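GphF Dehydratase 1 (Archangium violaceum, PDB 6MBF) is a polyketide synthase dehydratase domain from the gephyronic acid pathway that probably removes water from the growing chain and takes part in rearranging its olefin. Local coordinates at residues D72-E77 / I128-L133; V149-Y154 / R170-R175. All coordinates share one frame; numbering follows the deposited sequence. Where two conformers were deposited one is given.

From the N terminus, several short strands and helix 52-65 precede strand 73-81. The chain then runs through strands 86-87, 93-100 and 103-109 and returns along strand 121-131. Here interaction 1 closes a loop of 50 residues by pairing strand 121-131 antiparallel with strand 73-81. Interaction 2 opens at 149 and closes a shorter loop of 15 residues, which contains the rest of helix 151-158. The two loops follow one another and neither nest nor cross. Interaction 1 joins neighbouring strands of the first hotdog region; interaction 2 joins the lead-in and first turn of helix 151-158 to strand 169-175 of the second. Their centres lie about 32 Å apart.

Interaction 1 (D72-E77 / I128-L133); sequences DTLIVE and IARRQL
D72 meets Q132 just beyond the end of an antiparallel strand pair in the hotdog fold of the dehydratase. Its CG stands anti to its own carbonyl carbon (chi1 -68°), and OD2 comes 3.3 Å from Q132 CG. The carboxylate and the Q132 amide planes are only 16° apart. The polar partner of OD2 is N69 ND2, outside the two segments.

T73 begins the paired part. Its N donates to R131 O at 2.8 Å, and its O accepts from R131 N. R130 CA adds a CA-H...O contact to the same T73 O. OG1 of T73 lies over the centre of one face of the R131 guanidinium, 4.1 Å above its plane. E233 binds both side chains: it takes a hydrogen bond from T73 OG1 and forms a salt bridge with R131 NH2.

L74 and R130 form a non-hydrogen-bonded pair, their side chains side by side and pointing the same way. R130 CG is anti to its backbone N (chi1 -163°), and the chain is extended from CG to NE. L74 CD2 packs 3.9 Å from R130 CD and lies over one face of the guanidinium. D72 CB sits at its edge. NH2 bonds N69 O, but NE is buried without a polar partner.

I75 returns to the hydrogen-bonded register. Its N donates to A129 O at 2.9 Å, and its O accepts from A129 N. The CB atoms of I75 and A129 touch. The I75 side chain crosses the bent R131 side chain, bringing CD1 to 3.4 Å from R131 NH1. V76 pairs with I128 on the side of the sheet that carries L74 and R130. Both side chains reach F104, and V76 CG2 lies 4.4 Å from I128 CG2.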
ATOM      1  N   ASP A  72      -6.904   9.303  17.309  1.00 29.91           N
ATOM      2  CA  ASP A  72      -5.453   9.394  17.257  1.00 26.27           C
ATOM      3  C   ASP A  72      -4.941   8.919  15.902  1.00 30.70           C
ATOM      4  O   ASP A  72      -5.580   8.115  15.218  1.00 31.09           O
ATOM      5  CB  ASP A  72      -4.819   8.565  18.372  1.00 30.34           C
ATOM      6  CG  ASP A  72      -5.094   9.134  19.749  1.00 36.91           C
ATOM      7  OD1 ASP A  72      -4.721   8.478  20.745  1.00 47.42           O
ATOM      8  OD2 ASP A  72      -5.699  10.230  19.835  1.00 36.60           O
ATOM      9  N   THR A  73      -3.775   9.429  15.516  1.00 20.81           N
ATOM     10  CA  THR A  73      -3.159   9.004  14.267  1.00 18.25           C
ATOM     11  C   THR A  73      -2.609   7.585  14.404  1.00 27.32           C
ATOM     12  O   THR A  73      -2.140   7.182  15.472  1.00 33.50           O
ATOM     13  CB  THR A  73      -2.033   9.953  13.871  1.00 24.08           C
ATOM     14  OG1 THR A  73      -0.877   9.671  14.666  1.00 36.17           O
ATOM     15  CG2 THR A  73      -2.445  11.411  14.062  1.00 18.49           C
ATOM     16  N   LEU A  74      -2.673   6.826  13.317  1.00 15.65           N
ATOM     17  CA  LEU A  74      -2.065   5.505  13.240  1.00 14.00           C
ATOM     18  C   LEU A  74      -0.743   5.612  12.491  1.00 19.54           C
ATOM     19  O   LEU A  74      -0.662   6.279  11.458  1.00 20.35           O
ATOM     20  CB  LEU A  74      -2.990   4.522  12.520  1.00 14.78           C
ATOM     21  CG  LEU A  74      -4.431   4.376  13.016  1.00 16.63           C
ATOM     22  CD1 LEU A  74      -5.240   3.496  12.072  1.00 21.08           C
ATOM     23  CD2 LEU A  74      -4.429   3.792  14.406  1.00 19.88           C
ATOM     24  N   ILE A  75       0.288   4.943  13.000  1.00 16.46           N
ATOM     25  CA  ILE A  75       1.640   5.096  12.475  1.00 17.83           C
ATOM     26  C   ILE A  75       2.238   3.728  12.166  1.00 15.55           C
ATOM     27  O   ILE A  75       2.122   2.792  12.964  1.00 18.38           O
ATOM     28  CB  ILE A  75       2.536   5.856  13.470  1.00 17.33           C
ATOM     29  CG1 ILE A  75       1.966   7.255  13.738  1.00 18.54           C
ATOM     30  CG2 ILE A  75       3.950   5.950  12.939  1.00 22.20           C
ATOM     31  CD1 ILE A  75       2.352   7.815  15.099  1.00 23.77           C
ATOM     32  N   VAL A  76       2.880   3.612  11.006  1.00 15.22           N
ATOM     33  CA  VAL A  76       3.717   2.457  10.699  1.00 13.68           C
ATOM     34  C   VAL A  76       5.082   2.996  10.292  1.00 15.52           C
ATOM     35  O   VAL A  76       5.160   3.923   9.484  1.00 16.98           O
ATOM     36  CB  VAL A  76       3.125   1.568   9.581  1.00 14.73           C
ATOM     37  CG1 VAL A  76       3.859   0.236   9.540  1.00 17.17           C
ATOM     38  CG2 VAL A  76       1.626   1.331   9.781  1.00 18.25           C
ATOM     39  N   GLU A  77       6.152   2.437  10.859  1.00 16.92           N
ATOM     40  CA  GLU A  77       7.502   2.889  10.542  1.00 16.54           C
ATOM     41  C   GLU A  77       8.399   1.702  10.209  1.00 14.08           C
ATOM     42  O   GLU A  77       8.101   0.553  10.547  1.00 16.51           O
ATOM     43  CB  GLU A  77       8.110   3.697  11.706  1.00 18.34           C
ATOM     44  CG  GLU A  77       7.446   5.043  11.944  1.00 23.06           C
ATOM     45  CD  GLU A  77       8.069   5.808  13.098  1.00 31.78           C
ATOM     46  OE1 GLU A  77       7.933   7.050  13.137  1.00 37.08           O
ATOM     47  OE2 GLU A  77       8.696   5.165  13.964  1.00 31.85           O
ATOM     48  N   ILE A 128       4.725  -0.352  14.730  1.00 17.30           N
ATOM     49  CA  ILE A 128       3.458   0.369  14.758  1.00 13.72           C
ATOM     50  C   ILE A 128       3.425   1.278  15.979  1.00 16.67           C
ATOM     51  O   ILE A 128       4.066   1.012  17.003  1.00 19.49           O
ATOM     52  CB  ILE A 128       2.233  -0.573  14.751  1.00 16.93           C
ATOM     53  CG1 ILE A 128       2.389  -1.683  15.794  1.00 17.28           C
ATOM     54  CG2 ILE A 128       1.992  -1.158  13.343  1.00 16.58           C
ATOM     55  CD1 ILE A 128       1.134  -2.525  15.967  1.00 23.68           C
ATOM     56  N   ALA A 129       2.675   2.365  15.857  1.00 16.82           N
ATOM     57  CA  ALA A 129       2.527   3.317  16.948  1.00 19.92           C
ATOM     58  C   ALA A 129       1.226   4.078  16.745  1.00 20.15           C
ATOM     59  O   ALA A 129       0.567   3.970  15.708  1.00 16.89           O
ATOM     60  CB  ALA A 129       3.723   4.267  17.032  1.00 19.12           C
ATOM     61  N   ARG A 130       0.869   4.854  17.763  1.00 19.77           N
ATOM     62  CA  ARG A 130      -0.353   5.635  17.772  1.00 21.61           C
ATOM     63  C   ARG A 130      -0.070   6.900  18.567  1.00 39.19           C
ATOM     64  O   ARG A 130       0.576   6.840  19.616  1.00 33.39           O
ATOM     65  CB  ARG A 130      -1.496   4.826  18.389  1.00 25.64           C
ATOM     66  CG  ARG A 130      -2.874   5.345  18.111  1.00 39.37           C
ATOM     67  CD  ARG A 130      -3.851   4.200  18.238  1.00 32.29           C
ATOM     68  NE  ARG A 130      -5.225   4.668  18.314  1.00 36.40           N
ATOM     69  CZ  ARG A 130      -6.269   3.860  18.411  1.00 30.08           C
ATOM     70  NH1 ARG A 130      -6.087   2.546  18.428  1.00 38.94           N
ATOM     71  NH2 ARG A 130      -7.494   4.362  18.476  1.00 58.70           N
ATOM     72  N   ARG A 131      -0.524   8.040  18.057  1.00 27.21           N
ATOM     73  CA  ARG A 131      -0.222   9.320  18.685  1.00 25.70           C
ATOM     74  C   ARG A 131      -1.459  10.203  18.668  1.00 29.19           C
ATOM     75  O   ARG A 131      -2.211  10.210  17.690  1.00 27.82           O
ATOM     76  CB  ARG A 131       0.936  10.031  17.971  1.00 33.22           C
ATOM     77  CG  ARG A 131       1.325  11.354  18.601  1.00 54.31           C
ATOM     78  CD  ARG A 131       2.473  12.030  17.870  1.00 59.74           C
ATOM     79  NE  ARG A 131       2.070  12.609  16.592  1.00 56.30           N
ATOM     80  CZ  ARG A 131       2.434  12.124  15.410  1.00 33.32           C
ATOM     81  NH1 ARG A 131       3.209  11.053  15.352  1.00 61.13           N
ATOM     82  NH2 ARG A 131       2.029  12.712  14.293  1.00 50.17           N
ATOM     83  N   GLN A 132      -1.663  10.952  19.748  1.00 34.44           N
ATOM     84  CA  GLN A 132      -2.800  11.861  19.809  1.00 44.58           C
ATOM     85  C   GLN A 132      -2.628  12.984  18.792  1.00 38.02           C
ATOM     86  O   GLN A 132      -1.522  13.486  18.576  1.00 45.66           O
ATOM     87  CB  GLN A 132      -2.957  12.429  21.220  1.00 48.10           C
ATOM     88  CG  GLN A 132      -4.409  12.614  21.639  1.00 64.72           C
ATOM     89  CD  GLN A 132      -4.594  12.653  23.149  1.00 70.95           C
ATOM     90  OE1 GLN A 132      -3.957  11.900  23.890  1.00 67.42           O
ATOM     91  NE2 GLN A 132      -5.476  13.532  23.610  1.00 65.75           N
ATOM     92  N   LEU A 133      -3.736  13.371  18.165  1.00 40.12           N
ATOM     93  CA  LEU A 133      -3.727  14.291  17.024  1.00 75.59           C
ATOM     94  C   LEU A 133      -3.051  15.637  17.310  1.00 63.58           C
ATOM     95  O   LEU A 133      -3.182  16.195  18.397  1.00 72.54           O
ATOM     96  CB  LEU A 133      -5.163  14.520  16.543  1.00 70.55           C
ATOM     97  CG  LEU A 133      -6.208  14.773  17.636  1.00 78.51           C
ATOM     98  CD1 LEU A 133      -6.390  16.264  17.906  1.00 72.38           C
ATOM     99  CD2 LEU A 133      -7.535  14.113  17.281  1.00 68.94           C
TER

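Interaction 2 (V149-Y154 / R170-R175)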
ATOM      1  N   VAL A 149      -0.637  15.005 -17.019  1.00 21.96           N
ATOM      2  CA  VAL A 149      -0.166  13.694 -17.448  1.00 22.89           C
ATOM      3  C   VAL A 149      -1.326  12.963 -18.110  1.00 27.29           C
ATOM      4  O   VAL A 149      -2.421  12.869 -17.541  1.00 23.75           O
ATOM      5  CB  VAL A 149       0.392  12.885 -16.263  1.00 22.29           C
ATOM      6  CG1 VAL A 149       0.779  11.485 -16.719  1.00 25.82           C
ATOM      7  CG2 VAL A 149       1.590  13.600 -15.630  1.00 27.17           C
ATOM      8  N   GLU A 150      -1.096  12.458 -19.317  1.00 23.20           N
ATOM      9  CA  GLU A 150      -2.134  11.747 -20.057  1.00 29.38           C
ATOM     10  C   GLU A 150      -2.285  10.356 -19.451  1.00 25.21           C
ATOM     11  O   GLU A 150      -1.425   9.488 -19.642  1.00 26.22           O
ATOM     12  CB  GLU A 150      -1.785  11.685 -21.541  1.00 34.17           C
ATOM     13  CG  GLU A 150      -2.996  11.634 -22.474  1.00 35.54           C
ATOM     14  CD  GLU A 150      -3.743  10.309 -22.407  1.00 55.26           C
ATOM     15  OE1 GLU A 150      -4.750  10.217 -21.669  1.00 48.50           O
ATOM     16  OE2 GLU A 150      -3.318   9.354 -23.090  1.00 50.09           O
ATOM     17  N   LEU A 151      -3.379  10.141 -18.718  1.00 22.96           N
ATOM     18  CA  LEU A 151      -3.501   8.929 -17.912  1.00 23.59           C
ATOM     19  C   LEU A 151      -3.959   7.718 -18.714  1.00 23.53           C
ATOM     20  O   LEU A 151      -3.633   6.587 -18.340  1.00 20.49           O
ATOM     21  CB  LEU A 151      -4.459   9.170 -16.746  1.00 19.38           C
ATOM     22  CG  LEU A 151      -3.909  10.061 -15.631  1.00 23.78           C
ATOM     23  CD1 LEU A 151      -5.007  10.393 -14.641  1.00 21.27           C
ATOM     24  CD2 LEU A 151      -2.718   9.393 -14.944  1.00 25.33           C
ATOM     25  N   ASP A 152      -4.722   7.914 -19.794  1.00 27.24           N
ATOM     26  CA  ASP A 152      -5.175   6.764 -20.573  1.00 28.98           C
ATOM     27  C   ASP A 152      -3.995   6.000 -21.156  1.00 19.35           C
ATOM     28  O   ASP A 152      -3.980   4.763 -21.137  1.00 21.21           O
ATOM     29  CB  ASP A 152      -6.131   7.203 -21.689  1.00 24.55           C
ATOM     30  CG  ASP A 152      -7.520   7.508 -21.175  1.00 53.67           C
ATOM     31  OD1 ASP A 152      -7.962   6.824 -20.227  1.00 43.51           O
ATOM     32  OD2 ASP A 152      -8.170   8.428 -21.716  1.00 63.08           O
ATOM     33  N   ALA A 153      -3.005   6.720 -21.691  1.00 19.80           N
ATOM     34  CA  ALA A 153      -1.816   6.064 -22.221  1.00 19.76           C
ATOM     35  C   ALA A 153      -1.059   5.333 -21.119  1.00 21.72           C
ATOM     36  O   ALA A 153      -0.521   4.242 -21.346  1.00 18.32           O
ATOM     37  CB  ALA A 153      -0.907   7.088 -22.900  1.00 25.23           C
ATOM     38  N   TYR A 154      -0.999   5.934 -19.922  1.00 20.25           N
ATOM     39  CA  TYR A 154      -0.376   5.274 -18.776  1.00 20.43           C
ATOM     40  C   TYR A 154      -1.108   3.983 -18.425  1.00 18.10           C
ATOM     41  O   TYR A 154      -0.489   2.920 -18.302  1.00 17.83           O
ATOM     42  CB  TYR A 154      -0.331   6.231 -17.569  1.00 15.30           C
ATOM     43  CG  TYR A 154       0.014   5.519 -16.274  1.00 18.06           C
ATOM     44  CD1 TYR A 154       1.330   5.238 -15.935  1.00 17.21           C
ATOM     45  CD2 TYR A 154      -0.988   5.098 -15.408  1.00 17.64           C
ATOM     46  CE1 TYR A 154       1.640   4.548 -14.755  1.00 17.07           C
ATOM     47  CE2 TYR A 154      -0.689   4.427 -14.230  1.00 15.30           C
ATOM     48  CZ  TYR A 154       0.623   4.149 -13.917  1.00 17.51           C
ATOM     49  OH  TYR A 154       0.907   3.454 -12.755  1.00 17.31           O
ATOM     50  N   ARG A 170      -7.790  10.059 -11.251  0.52 12.44           N
ATOM     51  CA  ARG A 170      -8.658  10.814 -12.144  0.52 19.14           C
ATOM     52  C   ARG A 170      -7.892  11.878 -12.914  0.52 21.45           C
ATOM     53  O   ARG A 170      -8.114  12.053 -14.119  0.52 17.93           O
ATOM     54  CB  ARG A 170      -9.799  11.458 -11.352  0.52 20.84           C
ATOM     55  CG  ARG A 170     -10.647  10.454 -10.594  0.52 25.07           C
ATOM     56  CD  ARG A 170     -10.949   9.243 -11.464  0.52 27.52           C
ATOM     57  NE  ARG A 170     -11.426   8.109 -10.684  0.52 31.64           N
ATOM     58  CZ  ARG A 170     -11.190   6.842 -11.003  0.52 28.24           C
ATOM     59  NH1 ARG A 170     -11.662   5.868 -10.240  0.52 18.90           N
ATOM     60  NH2 ARG A 170     -10.465   6.553 -12.077  0.52 22.30           N
ATOM     61  N   HIS A 171      -6.978  12.572 -12.239  1.00 18.04           N
ATOM     62  CA  HIS A 171      -6.214  13.657 -12.840  1.00 18.25           C
ATOM     63  C   HIS A 171      -4.825  13.644 -12.226  1.00 17.96           C
ATOM     64  O   HIS A 171      -4.657  13.279 -11.060  1.00 17.54           O
ATOM     65  CB  HIS A 171      -6.893  15.016 -12.612  1.00 17.64           C
ATOM     66  CG  HIS A 171      -6.047  16.192 -12.997  1.00 30.14           C
ATOM     67  ND1 HIS A 171      -5.934  16.639 -14.296  1.00 37.14           N
ATOM     68  CD2 HIS A 171      -5.276  17.017 -12.247  1.00 32.94           C
ATOM     69  CE1 HIS A 171      -5.127  17.684 -14.332  1.00 26.54           C
ATOM     70  NE2 HIS A 171      -4.713  17.935 -13.101  1.00 31.56           N
ATOM     71  N   LEU A 172      -3.827  14.034 -13.017  1.00 15.74           N
ATOM     72  CA  LEU A 172      -2.456  14.079 -12.529  1.00 16.17           C
ATOM     73  C   LEU A 172      -1.732  15.173 -13.295  1.00 18.72           C
ATOM     74  O   LEU A 172      -1.816  15.217 -14.525  1.00 17.79           O
ATOM     75  CB  LEU A 172      -1.746  12.726 -12.707  1.00 14.69           C
ATOM     76  CG  LEU A 172      -0.299  12.632 -12.187  1.00 16.79           C
ATOM     77  CD1 LEU A 172      -0.221  12.816 -10.657  1.00 17.19           C
ATOM     78  CD2 LEU A 172       0.349  11.320 -12.591  1.00 18.53           C
ATOM     79  N   GLU A 173      -1.052  16.061 -12.575  1.00 17.08           N
ATOM     80  CA  GLU A 173      -0.237  17.084 -13.215  1.00 21.11           C
ATOM     81  C   GLU A 173       1.133  17.125 -12.564  1.00 21.55           C
ATOM     82  O   GLU A 173       1.264  16.922 -11.353  1.00 18.10           O
ATOM     83  CB  GLU A 173      -0.897  18.465 -13.146  1.00 25.25           C
ATOM     84  CG  GLU A 173      -1.052  19.031 -11.750  1.00 23.57           C
ATOM     85  CD  GLU A 173      -1.775  20.358 -11.762  1.00 36.61           C
ATOM     86  OE1 GLU A 173      -2.962  20.375 -12.151  1.00 33.33           O
ATOM     87  OE2 GLU A 173      -1.156  21.382 -11.407  1.00 35.04           O
ATOM     88  N   ARG A 174       2.159  17.377 -13.369  1.00 19.07           N
ATOM     89  CA  ARG A 174       3.521  17.315 -12.870  1.00 16.39           C
ATOM     90  C   ARG A 174       4.263  18.620 -13.127  1.00 24.13           C
ATOM     91  O   ARG A 174       3.921  19.402 -14.019  1.00 21.56           O
ATOM     92  CB  ARG A 174       4.292  16.151 -13.498  1.00 19.91           C
ATOM     93  CG  ARG A 174       4.552  16.287 -14.994  1.00 30.37           C
ATOM     94  CD  ARG A 174       5.474  15.165 -15.482  1.00 33.07           C
ATOM     95  NE  ARG A 174       6.737  15.127 -14.740  1.00 37.43           N
ATOM     96  CZ  ARG A 174       7.579  14.095 -14.741  1.00 52.42           C
ATOM     97  NH1 ARG A 174       7.296  13.006 -15.445  1.00 29.41           N
ATOM     98  NH2 ARG A 174       8.701  14.146 -14.031  1.00 37.60           N
ATOM     99  N   ARG A 175       5.286  18.842 -12.310  1.00 19.84           N
ATOM    100  CA  ARG A 175       6.208  19.959 -12.489  1.00 18.83           C
ATOM    101  C   ARG A 175       7.530  19.542 -11.871  1.00 19.16           C
ATOM    102  O   ARG A 175       7.598  19.314 -10.660  1.00 19.50           O
ATOM    103  CB  ARG A 175       5.675  21.232 -11.833  1.00 20.03           C
ATOM    104  CG  ARG A 175       6.713  22.324 -11.677  1.00 23.87           C
ATOM    105  CD  ARG A 175       6.726  23.264 -12.867  1.00 54.70           C
ATOM    106  NE  ARG A 175       5.487  24.028 -12.975  1.00 60.53           N
ATOM    107  CZ  ARG A 175       5.335  25.094 -13.756  1.00 60.50           C
ATOM    108  NH1 ARG A 175       6.349  25.528 -14.490  1.00 64.20           N
ATOM    109  NH2 ARG A 175       4.171  25.731 -13.800  1.00 49.24           N
TER
HETATM  110  O   HOH W   1      -4.398  13.931 -15.851  1.00 20.98           O
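V149 and L172 are joined by one direct backbone hydrogen bond. V149 N donates to L172 O at 2.8 Å, almost straight, with an N-H...O angle of 178°. A water makes a second link: it donates to V149 O and accepts from L172 N. E150 N-caps the helix that follows. Its OE1 accepts from D152 N and its OE2 from A153 N, each from above the carboxylate plane. On the strand, R170 and H171 both face H182 in a classic beta bulge.

The side chains of V149 and L172 lie side by side and point the same way. L172 CG is anti to its backbone N (chi1 -178°), and its CD2 sits 4.0 Å from V149 CB. V149 CG2 also reaches R174 CG, again at 4.0 Å. L151 crosses L172 at about a right angle, with CD2 against L172 CB at 4.1 Å. The other branch of L151, CD1, rests 3.6 Å from R170 O. An alanine at L172 would probably open a gap beside V149 and leave CG2 and CB of that valine without their leucine methyl partner, although the CB contact with L151 would remain.

The H171 side chain starts away from 149-154. Its NE2 donates to E173 OE1 at 3.1 Å, in the ring plane and on the anti lone pair. E173 OE2 accepts from G146 N.

The contact lies at the surface of the second hotdog region. Strand 169-175 lies between strands 178-184 and 147-148; V149 directly follows the latter. L172 also touches A179 of strand 178-184. Helix 200-214 packs against L172 through C209 and A212, while Y154 bonds Q208 on that helix.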